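Local coordinates for Tll0287 protein (Thermosynechococcus elongatus, PDB 5B82) that binds a covalently attached heme c in a PAS-like domain and may serve in redox sensing or signalling linked to photosynthesis, at residues E29-V34 with V178-I183; Q88-Y93 with D171-Y176; G146-R151 with R163-R168. One frame throughout, in Å; residues are numbered along the deposited sequence.

Contact 1: residues E29-V34 with V178-I183; sequences EELGKV and VTIPQI
Helix 28-49 of this PAS-like domain packs on one face of the antiparallel sheet here, and the contact joins the first turns of that helix to the far end of strand 172-181. The axes of the short segments 29-34 and 178-181 come within 10.5 Å of each other and run nearly antiparallel, 159° apart, leaving the room that one layer of aliphatic side chains fills. Val-34 meets Val-178 tip to tip, with CG1 of Val-34 3.9 Å from CG1 of Val-178; two short, stiff beta-branched residues suit this head-on meeting. Val-34 divides its branches, for its CG2 lies 4.0 Å from Ile-180 CD1. The same methyl of Ile-180 is reached from another side by Leu-31, whose CD2 is 4.0 Å from Ile-180 CD1, the two side chains crossing at about a right angle. Glu-30 comes tip to tip with Ile-180: CG is anti to the backbone N (chi1 -175°), and the extended chain brings OE2 within 3.7 Å of Ile-180 CG2. That carboxylate oxygen accepts a hydrogen bond from the indole NE1 of Trp-84. An alanine in place of Glu-30 would probably leave Trp-84 NE1 without this acceptor and take the cover of CG and the carboxylate off Ile-180 CG2 and CD1. Alternate strand residues, Val-178 and Ile-180, thus present one apolar face to a helix covering an antiparallel sheet, here in a PAS-like fold.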
loop_
_atom_site.group_PDB
_atom_site.type_symbol
_atom_site.label_atom_id
_atom_site.label_comp_id
_atom_site.label_asym_id
_atom_site.label_seq_id
_atom_site.Cartn_x
_atom_site.Cartn_y
_atom_site.Cartn_z
ATOM N N GLU A 29 -4.004 -22.748 6.235
ATOM C CA GLU A 29 -3.997 -22.490 4.805
ATOM C C GLU A 29 -4.437 -21.058 4.525
ATOM O O GLU A 29 -3.860 -20.377 3.679
ATOM C CB GLU A 29 -4.876 -23.497 4.064
ATOM C CG GLU A 29 -4.766 -23.408 2.558
ATOM C CD GLU A 29 -5.631 -24.422 1.840
ATOM O OE1 GLU A 29 -5.478 -25.633 2.102
ATOM O OE2 GLU A 29 -6.464 -24.004 1.011
ATOM N N GLU A 30 -5.431 -20.581 5.261
ATOM C CA GLU A 30 -5.919 -19.215 5.059
ATOM C C GLU A 30 -4.900 -18.132 5.419
ATOM O O GLU A 30 -4.750 -17.129 4.698
ATOM C CB GLU A 30 -7.227 -18.992 5.827
ATOM C CG GLU A 30 -7.839 -17.637 5.573
ATOM C CD GLU A 30 -9.272 -17.541 6.057
ATOM O OE1 GLU A 30 -9.638 -18.293 6.985
ATOM O OE2 GLU A 30 -10.034 -16.717 5.501
ATOM N N LEU A 31 -4.202 -18.322 6.534
ATOM C CA LEU A 31 -3.156 -17.383 6.928
ATOM C C LEU A 31 -2.074 -17.313 5.838
ATOM O O LEU A 31 -1.655 -16.209 5.395
ATOM C CB LEU A 31 -2.549 -17.814 8.261
ATOM C CG LEU A 31 -3.570 -17.866 9.408
ATOM C CD1 LEU A 31 -2.981 -18.578 10.610
ATOM C CD2 LEU A 31 -3.983 -16.462 9.779
ATOM N N GLY A 32 -1.652 -18.495 5.381
ATOM C CA GLY A 32 -0.636 -18.517 4.322
ATOM C C GLY A 32 -1.107 -17.853 3.031
ATOM O O GLY A 32 -0.346 -17.144 2.358
ATOM N N LYS A 33 -2.368 -18.110 2.677
ATOM C CA LYS A 33 -2.997 -17.506 1.511
ATOM C C LYS A 33 -2.990 -15.982 1.606
ATOM O O LYS A 33 -2.758 -15.288 0.608
ATOM C CB LYS A 33 -4.434 -18.027 1.340
ATOM C CG LYS A 33 -5.151 -17.395 0.167
ATOM C CD LYS A 33 -6.420 -18.130 -0.225
ATOM C CE LYS A 33 -6.885 -17.647 -1.603
ATOM N NZ LYS A 33 -8.106 -18.343 -2.091
ATOM N N VAL A 34 -3.247 -15.455 2.801
ATOM C CA VAL A 34 -3.136 -14.008 3.002
ATOM C C VAL A 34 -1.706 -13.502 2.737
ATOM O O VAL A 34 -1.507 -12.534 1.967
ATOM C CB VAL A 34 -3.571 -13.575 4.418
ATOM C CG1 VAL A 34 -3.198 -12.108 4.667
ATOM C CG2 VAL A 34 -5.074 -13.767 4.610
ATOM N N VAL A 178 -4.722 -6.408 6.147
ATOM C CA VAL A 178 -5.763 -7.396 5.895
ATOM C C VAL A 178 -6.413 -7.827 7.199
ATOM O O VAL A 178 -5.728 -8.006 8.202
ATOM C CB VAL A 178 -5.190 -8.644 5.210
ATOM C CG1 VAL A 178 -6.277 -9.690 5.000
ATOM C CG2 VAL A 178 -4.526 -8.268 3.892
ATOM N N THR A 179 -7.733 -7.990 7.188
ATOM C CA THR A 179 -8.424 -8.547 8.339
ATOM C C THR A 179 -9.214 -9.793 7.953
ATOM O O THR A 179 -10.004 -9.775 7.007
ATOM C CB THR A 179 -9.384 -7.531 8.982
ATOM O OG1 THR A 179 -8.630 -6.460 9.557
ATOM C CG2 THR A 179 -10.214 -8.194 10.093
ATOM N N ILE A 180 -8.986 -10.881 8.686
ATOM C CA ILE A 180 -9.872 -12.033 8.626
ATOM C C ILE A 180 -10.844 -11.912 9.801
ATOM O O ILE A 180 -10.481 -12.188 10.942
ATOM C CB ILE A 180 -9.119 -13.365 8.725
ATOM C CG1 ILE A 180 -7.930 -13.404 7.753
ATOM C CG2 ILE A 180 -10.087 -14.530 8.467
ATOM C CD1 ILE A 180 -7.080 -14.649 7.908
ATOM N N PRO A 181 -12.073 -11.478 9.523
ATOM C CA PRO A 181 -13.029 -11.152 10.590
ATOM C C PRO A 181 -13.306 -12.322 11.534
ATOM O O PRO A 181 -13.279 -13.467 11.106
ATOM C CB PRO A 181 -14.301 -10.771 9.827
ATOM C CG PRO A 181 -14.150 -11.385 8.492
ATOM C CD PRO A 181 -12.676 -11.365 8.186
ATOM N N GLN A 182 -13.541 -12.017 12.806
ATOM C CA GLN A 182 -13.904 -13.012 13.810
ATOM C C GLN A 182 -15.196 -13.752 13.429
ATOM O O GLN A 182 -15.267 -14.974 13.523
ATOM C CB GLN A 182 -14.076 -12.325 15.171
ATOM C CG GLN A 182 -14.373 -13.254 16.330
ATOM C CD GLN A 182 -13.121 -13.683 17.096
ATOM O OE1 GLN A 182 -12.759 -14.857 17.097
ATOM N NE2 GLN A 182 -12.478 -12.733 17.777
ATOM N N ILE A 183 -16.216 -13.005 13.008
ATOM C CA ILE A 183 -17.457 -13.601 12.518
ATOM C C ILE A 183 -17.529 -13.628 10.991
ATOM O O ILE A 183 -17.472 -12.578 10.351
ATOM C CB ILE A 183 -18.703 -12.841 13.042
ATOM C CG1 ILE A 183 -18.634 -12.675 14.559
ATOM C CG2 ILE A 183 -19.968 -13.570 12.638
ATOM C CD1 ILE A 183 -18.410 -13.968 15.300
#

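Contact 2: residues Q88-Y93 with D171-Y176; sequences QVALKY and DLRGMY. With HEC (heme c), chain B.
Strands 85-89 and 172-181 pair antiparallel, and Val-89 and Met-175 form a hydrogen-bonded pair, with Val-89 N to Met-175 O and Met-175 N to Val-89 O both 2.9 Å. On their face of the sheet Val-89 and Met-175 lie side by side, Val-89 CB 3.9 Å from Met-175 CE, and the Met-175 side chain also packs on helix 103-114. On the other face Gln-88 lies beside the Tyr-176 ring, and its OE1, held by Arg-45, approaches heme CAA at 3.4 Å. Gly-174 sits where a side chain would collide with Val-89 O and Ala-90 CB. Beyond Ala-90 and Gly-174, a water bridges Lys-92 N and Arg-173 O. Arg-173 turns its chain back, bent at CD (chi2 72°), over the heme: NH2 donates to heme O1A at 2.7 Å, while NH1 gives Lys-92 O a bond of 2.9 Å, tilted 30° from the guanidinium plane. Heme methyl CMA sits over the centre of one guanidinium face, and the positive charge probably steadies the propionate. Small Ala-90 leaves NH1 its place, 3.6 Å from CB. Arg-173 and Gly-174, both opposite Ile-135 of neighbouring strand 128-136, make a classic beta bulge at the heme pocket of this PAS-like sheet.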
loop_
_atom_site.group_PDB
_atom_site.type_symbol
_atom_site.label_atom_id
_atom_site.label_comp_id
_atom_site.label_asym_id
_atom_site.label_seq_id
_atom_site.Cartn_x
_atom_site.Cartn_y
_atom_site.Cartn_z
ATOM N N GLN A 88 -4.864 -0.668 1.499
ATOM C CA GLN A 88 -3.601 0.037 1.661
ATOM C C GLN A 88 -3.825 1.172 2.639
ATOM O O GLN A 88 -4.876 1.817 2.632
ATOM C CB GLN A 88 -3.120 0.598 0.330
ATOM C CG GLN A 88 -2.770 -0.471 -0.682
ATOM C CD GLN A 88 -2.622 0.098 -2.079
ATOM O OE1 GLN A 88 -1.509 0.343 -2.548
ATOM N NE2 GLN A 88 -3.749 0.324 -2.749
ATOM N N VAL A 89 -2.845 1.399 3.498
ATOM C CA VAL A 89 -2.937 2.456 4.493
ATOM C C VAL A 89 -1.628 3.218 4.542
ATOM O O VAL A 89 -0.563 2.611 4.618
ATOM C CB VAL A 89 -3.195 1.876 5.893
ATOM C CG1 VAL A 89 -3.384 3.008 6.901
ATOM C CG2 VAL A 89 -4.415 0.945 5.872
ATOM N N ALA A 90 -1.707 4.544 4.492
ATOM C CA ALA A 90 -0.515 5.375 4.578
ATOM C C ALA A 90 -0.802 6.675 5.308
ATOM O O ALA A 90 -1.876 7.258 5.161
ATOM C CB ALA A 90 0.052 5.660 3.187
ATOM N N LEU A 91 0.164 7.110 6.110
ATOM C CA LEU A 91 0.109 8.411 6.765
ATOM C C LEU A 91 0.001 9.519 5.717
ATOM O O LEU A 91 -0.814 10.435 5.845
ATOM C CB LEU A 91 1.369 8.615 7.601
ATOM C CG LEU A 91 1.636 10.029 8.111
ATOM C CD1 LEU A 91 0.855 10.308 9.387
ATOM C CD2 LEU A 91 3.134 10.247 8.320
ATOM N N LYS A 92 0.840 9.426 4.688
ATOM C CA LYS A 92 0.822 10.354 3.564
ATOM C C LYS A 92 0.179 9.647 2.383
ATOM O O LYS A 92 0.857 8.955 1.619
ATOM C CB LYS A 92 2.251 10.792 3.208
ATOM C CG LYS A 92 3.011 11.390 4.381
ATOM C CD LYS A 92 4.511 11.480 4.109
ATOM C CE LYS A 92 4.834 12.502 3.032
ATOM N NZ LYS A 92 6.313 12.639 2.855
ATOM N N TYR A 93 -1.133 9.813 2.248
ATOM C CA TYR A 93 -1.911 9.080 1.260
ATOM C C TYR A 93 -2.324 9.952 0.082
ATOM O O TYR A 93 -2.440 11.169 0.199
ATOM C CB TYR A 93 -3.165 8.483 1.906
ATOM C CG TYR A 93 -3.940 9.505 2.700
ATOM C CD1 TYR A 93 -4.920 10.285 2.099
ATOM C CD2 TYR A 93 -3.670 9.713 4.043
ATOM C CE1 TYR A 93 -5.616 11.231 2.822
ATOM C CE2 TYR A 93 -4.361 10.652 4.770
ATOM C CZ TYR A 93 -5.330 11.406 4.159
ATOM O OH TYR A 93 -6.012 12.344 4.891
ATOM N N ASP A 171 12.396 5.193 2.331
ATOM C CA ASP A 171 11.347 5.664 3.239
ATOM C C ASP A 171 10.250 4.623 3.450
ATOM O O ASP A 171 10.010 3.782 2.590
ATOM C CB ASP A 171 10.680 6.925 2.687
ATOM C CG ASP A 171 11.542 8.155 2.834
ATOM O OD1 ASP A 171 12.724 8.000 3.205
ATOM O OD2 ASP A 171 11.035 9.268 2.569
ATOM N N LEU A 172 9.562 4.708 4.583
ATOM C CA LEU A 172 8.338 3.935 4.774
ATOM C C LEU A 172 7.185 4.608 4.033
ATOM O O LEU A 172 6.789 5.726 4.372
ATOM C CB LEU A 172 8.008 3.811 6.260
ATOM C CG LEU A 172 6.667 3.152 6.581
ATOM C CD1 LEU A 172 6.670 1.690 6.135
ATOM C CD2 LEU A 172 6.373 3.285 8.062
ATOM N N ARG A 173 6.648 3.924 3.024
ATOM C CA ARG A 173 5.583 4.470 2.187
ATOM C C ARG A 173 4.203 4.334 2.837
ATOM O O ARG A 173 3.359 5.227 2.732
ATOM C CB ARG A 173 5.569 3.752 0.836
ATOM C CG ARG A 173 4.380 4.103 -0.035
ATOM C CD ARG A 173 4.493 5.523 -0.600
ATOM N NE ARG A 173 3.326 5.848 -1.415
ATOM C CZ ARG A 173 2.200 6.377 -0.939
ATOM N NH1 ARG A 173 2.093 6.659 0.351
ATOM N NH2 ARG A 173 1.185 6.632 -1.757
ATOM N N GLY A 174 3.997 3.203 3.499
ATOM C CA GLY A 174 2.714 2.833 4.067
ATOM C C GLY A 174 2.736 1.334 4.290
ATOM O O GLY A 174 3.805 0.743 4.483
ATOM N N MET A 175 1.569 0.705 4.245
ATOM C CA MET A 175 1.467 -0.725 4.510
ATOM C C MET A 175 0.241 -1.312 3.846
ATOM O O MET A 175 -0.685 -0.571 3.485
ATOM C CB MET A 175 1.391 -0.979 6.012
ATOM C CG MET A 175 0.054 -0.587 6.646
ATOM S SD MET A 175 0.136 -0.680 8.433
ATOM C CE MET A 175 -1.529 -0.102 8.852
ATOM N N TYR A 176 0.241 -2.633 3.650
ATOM C CA TYR A 176 -1.003 -3.349 3.351
ATOM C C TYR A 176 -1.606 -3.796 4.674
ATOM O O TYR A 176 -0.870 -4.136 5.601
ATOM C CB TYR A 176 -0.756 -4.583 2.483
ATOM C CG TYR A 176 0.016 -4.293 1.219
ATOM C CD1 TYR A 176 -0.624 -3.823 0.076
ATOM C CD2 TYR A 176 1.381 -4.496 1.168
ATOM C CE1 TYR A 176 0.090 -3.549 -1.082
ATOM C CE2 TYR A 176 2.098 -4.241 0.018
ATOM C CZ TYR A 176 1.453 -3.762 -1.096
ATOM O OH TYR A 176 2.182 -3.497 -2.228
HETATM FE FE HEC B . 1.858 4.887 -6.023
HETATM C CHA HEC B . -1.136 5.271 -4.469
HETATM C CHB HEC B . 3.040 3.189 -3.206
HETATM C CHC HEC B . 4.794 4.240 -7.589
HETATM C CHD HEC B . 0.865 6.892 -8.629
HETATM N NA HEC B . 1.119 4.385 -4.153
HETATM C C1A HEC B . -0.203 4.533 -3.786
HETATM C C2A HEC B . -0.425 3.797 -2.556
HETATM C C3A HEC B . 0.738 3.225 -2.222
HETATM C C4A HEC B . 1.725 3.585 -3.207
HETATM C CMA HEC B . 1.027 2.339 -1.000
HETATM C CAA HEC B . -1.767 3.679 -1.789
HETATM C CBA HEC B . -1.831 4.622 -0.588
HETATM C CGA HEC B . -2.206 6.009 -1.035
HETATM O O1A HEC B . -1.379 6.940 -0.871
HETATM O O2A HEC B . -3.321 6.191 -1.591
HETATM N NB HEC B . 3.581 3.919 -5.475
HETATM C C1B HEC B . 3.857 3.241 -4.306
HETATM C C2B HEC B . 5.147 2.595 -4.437
HETATM C C3B HEC B . 5.632 2.893 -5.643
HETATM C C4B HEC B . 4.657 3.720 -6.324
HETATM C CMB HEC B . 5.849 1.757 -3.337
HETATM C CAB HEC B . 6.985 2.429 -6.233
HETATM C CBB HEC B . 6.994 0.893 -6.448
HETATM N NC HEC B . 2.685 5.491 -7.767
HETATM C C1C HEC B . 3.897 5.053 -8.251
HETATM C C2C HEC B . 4.002 5.473 -9.633
HETATM C C3C HEC B . 2.987 6.319 -9.883
HETATM C C4C HEC B . 2.095 6.272 -8.739
HETATM C CMC HEC B . 5.309 5.343 -10.450
HETATM C CAC HEC B . 2.728 7.128 -11.183
HETATM C CBC HEC B . 2.607 6.281 -12.471
HETATM N ND HEC B . 0.177 5.971 -6.456
HETATM C C1D HEC B . -0.074 6.615 -7.663
HETATM C C2D HEC B . -1.484 6.951 -7.732
HETATM C C3D HEC B . -2.083 6.447 -6.425
HETATM C C4D HEC B . -0.991 5.858 -5.700
HETATM C CMD HEC B . -2.231 7.670 -8.874
HETATM C CAD HEC B . -3.556 6.515 -5.967
HETATM C CBD HEC B . -4.190 5.235 -6.499
HETATM C CGD HEC B . -5.595 5.049 -5.971
HETATM O O1D HEC B . -6.478 5.881 -6.279
HETATM O O2D HEC B . -5.823 4.056 -5.246
HETATM O O HOH W 1 3.037 7.512 4.402
#

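Contact 3: residues G146-R151 with R163-R168; sequences GAKNRR and RAYGFR
Tyr-165 and Lys-148 form the tight part of this contact between two loops that flank helix 153-158. The lysine chain is fully extended and lies alongside the tyrosine, pointing the same way. Its CG stands 3.7 Å from the ring centroid and 10° off the normal, a CH-pi contact over the face, and CD comes to 3.5 Å from Tyr-165 CZ. A long methylene chain suits a flat aromatic face, and the ammonium is carried past the rim toward the hydroxyl. Tyr-165 CG lies between its backbone N and carbonyl carbon (chi1 53°), which turns the ring toward the loop 146-151. At the foot of the ring, Gly-166 N donates to Gly-146 O at 2.7 Å, nearly straight at the hydrogen but from above the carbonyl plane. Gly-166 has positive phi, which a glycine adopts easily. Arg-151 meets the ring more loosely, with CD 4.2 Å from Tyr-165 CD1; its NE donates to Lys-148 O at 2.9 Å on a lone pair, and NH1 forms a salt bridge with Asp-162. On the outer, more exposed side, Arg-163 NH2 binds Tyr-165 OH at 3.1 Å and lies 5.4 Å from NZ of the exposed Lys-148, where like charges would probably repel mildly. One backbone bond joins the loops, the arginine NE and NH2 bonds stay within theirs, and the chemistry suggests a surface rich in basic groups, partly offset by Asp-162.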
loop_
_atom_site.group_PDB
_atom_site.type_symbol
_atom_site.label_atom_id
_atom_site.label_comp_id
_atom_site.label_asym_id
_atom_site.label_seq_id
_atom_site.Cartn_x
_atom_site.Cartn_y
_atom_site.Cartn_z
ATOM N N GLY A 146 7.710 11.369 -5.703
ATOM C CA GLY A 146 8.924 12.105 -5.406
ATOM C C GLY A 146 8.630 13.567 -5.123
ATOM O O GLY A 146 7.746 13.885 -4.328
ATOM N N ALA A 147 9.366 14.461 -5.781
ATOM C CA ALA A 147 9.195 15.894 -5.558
ATOM C C ALA A 147 7.766 16.331 -5.850
ATOM O O ALA A 147 7.168 15.906 -6.841
ATOM C CB ALA A 147 10.183 16.699 -6.401
ATOM N N LYS A 148 7.229 17.174 -4.971
ATOM C CA LYS A 148 5.855 17.649 -5.091
ATOM C C LYS A 148 5.657 18.358 -6.417
ATOM O O LYS A 148 4.633 18.198 -7.075
ATOM C CB LYS A 148 5.519 18.599 -3.941
ATOM C CG LYS A 148 4.084 19.108 -3.950
ATOM C CD LYS A 148 3.839 20.083 -2.805
ATOM C CE LYS A 148 2.418 20.627 -2.821
ATOM N NZ LYS A 148 2.198 21.597 -1.713
ATOM N N ASN A 149 6.663 19.133 -6.805
ATOM C CA ASN A 149 6.613 19.921 -8.028
ATOM C C ASN A 149 6.766 19.085 -9.299
ATOM O O ASN A 149 6.545 19.583 -10.403
ATOM C CB ASN A 149 7.687 21.007 -7.983
ATOM C CG ASN A 149 9.061 20.451 -7.653
ATOM O OD1 ASN A 149 9.825 20.083 -8.546
ATOM N ND2 ASN A 149 9.381 20.383 -6.364
ATOM N N ARG A 150 7.138 17.817 -9.142
ATOM C CA ARG A 150 7.373 16.954 -10.296
ATOM C C ARG A 150 6.329 15.852 -10.468
ATOM O O ARG A 150 6.573 14.854 -11.145
ATOM C CB ARG A 150 8.782 16.358 -10.251
ATOM C CG ARG A 150 9.740 17.003 -11.243
ATOM C CD ARG A 150 10.861 17.773 -10.554
ATOM N NE ARG A 150 11.817 16.887 -9.895
ATOM C CZ ARG A 150 12.966 17.289 -9.360
ATOM N NH1 ARG A 150 13.311 18.571 -9.407
ATOM N NH2 ARG A 150 13.772 16.408 -8.780
ATOM N N ARG A 151 5.163 16.044 -9.861
ATOM C CA ARG A 151 4.068 15.094 -10.003
ATOM C C ARG A 151 3.406 15.232 -11.370
ATOM O O ARG A 151 3.138 16.348 -11.825
ATOM C CB ARG A 151 3.027 15.306 -8.901
ATOM C CG ARG A 151 3.522 15.036 -7.487
ATOM C CD ARG A 151 2.460 15.411 -6.465
ATOM N NE ARG A 151 2.193 16.848 -6.470
ATOM C CZ ARG A 151 1.068 17.399 -6.027
ATOM N NH1 ARG A 151 0.100 16.633 -5.549
ATOM N NH2 ARG A 151 0.908 18.714 -6.066
ATOM N N ARG A 163 -1.070 13.816 -0.406
ATOM C CA ARG A 163 0.058 14.023 0.501
ATOM C C ARG A 163 1.179 13.036 0.181
ATOM O O ARG A 163 2.243 13.063 0.797
ATOM C CB ARG A 163 -0.376 13.858 1.960
ATOM C CG ARG A 163 -1.486 14.801 2.406
ATOM C CD ARG A 163 -0.992 15.844 3.408
ATOM N NE ARG A 163 -0.203 16.910 2.790
ATOM C CZ ARG A 163 0.248 17.983 3.441
ATOM N NH1 ARG A 163 -0.013 18.138 4.733
ATOM N NH2 ARG A 163 0.959 18.902 2.801
ATOM N N ALA A 164 0.938 12.167 -0.797
ATOM C CA ALA A 164 1.881 11.095 -1.114
ATOM C C ALA A 164 3.062 11.551 -1.970
ATOM O O ALA A 164 3.305 11.009 -3.055
ATOM C CB ALA A 164 1.149 9.928 -1.781
ATOM N N TYR A 165 3.803 12.539 -1.476
ATOM C CA TYR A 165 4.993 13.031 -2.169
ATOM C C TYR A 165 6.092 13.346 -1.174
ATOM O O TYR A 165 5.884 13.279 0.039
ATOM C CB TYR A 165 4.673 14.280 -2.999
ATOM C CG TYR A 165 3.992 15.391 -2.217
ATOM C CD1 TYR A 165 2.616 15.571 -2.285
ATOM C CD2 TYR A 165 4.725 16.259 -1.414
ATOM C CE1 TYR A 165 1.988 16.575 -1.572
ATOM C CE2 TYR A 165 4.105 17.266 -0.698
ATOM C CZ TYR A 165 2.735 17.420 -0.781
ATOM O OH TYR A 165 2.110 18.424 -0.073
ATOM N N GLY A 166 7.262 13.694 -1.697
ATOM C CA GLY A 166 8.390 14.074 -0.866
ATOM C C GLY A 166 9.119 12.898 -0.247
ATOM O O GLY A 166 9.874 13.066 0.706
ATOM N N PHE A 167 8.897 11.703 -0.783
ATOM C CA PHE A 167 9.602 10.518 -0.300
ATOM C C PHE A 167 11.029 10.427 -0.838
ATOM O O PHE A 167 11.353 11.012 -1.870
ATOM C CB PHE A 167 8.851 9.252 -0.694
ATOM C CG PHE A 167 7.524 9.098 -0.021
ATOM C CD1 PHE A 167 7.437 8.570 1.256
ATOM C CD2 PHE A 167 6.362 9.454 -0.671
ATOM C CE1 PHE A 167 6.214 8.422 1.871
ATOM C CE2 PHE A 167 5.137 9.303 -0.058
ATOM C CZ PHE A 167 5.066 8.786 1.212
ATOM N N ARG A 168 11.871 9.679 -0.132
ATOM C CA ARG A 168 13.197 9.321 -0.626
ATOM C C ARG A 168 13.304 7.805 -0.661
ATOM O O ARG A 168 12.531 7.116 0.000
ATOM C CB ARG A 168 14.290 9.888 0.274
ATOM C CG ARG A 168 14.379 11.400 0.279
ATOM C CD ARG A 168 15.829 11.878 0.403
ATOM N NE ARG A 168 16.650 11.011 1.251
ATOM C CZ ARG A 168 16.572 10.958 2.579
ATOM N NH1 ARG A 168 15.693 11.710 3.229
ATOM N NH2 ARG A 168 17.365 10.140 3.260
#

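Contacts 1 and 2 use successive parts of strand 172-181, their centres about 21 Å apart: contact 1 covers its far end with a helix, whereas contact 2 brings its beginning to the heme. Contact 3 lies on the other side of the chain's centre from contact 1, about 34 Å between centres, but its centre is only about 14 Å from that of contact 2. Contacts 2 and 3 touch through Lys-92 NZ and Tyr-165 O, 2.9 Å apart, and through Arg-173 NH2 packed on Ala-164 CB. Heme c lies beside both: Arg-173 bonds to it and Ala-164 touches it, while Ala-164 O accepts from ND1 of the axial ligand His-145. The side chain of Val-178 in contact 1 is about 13 Å from the heme.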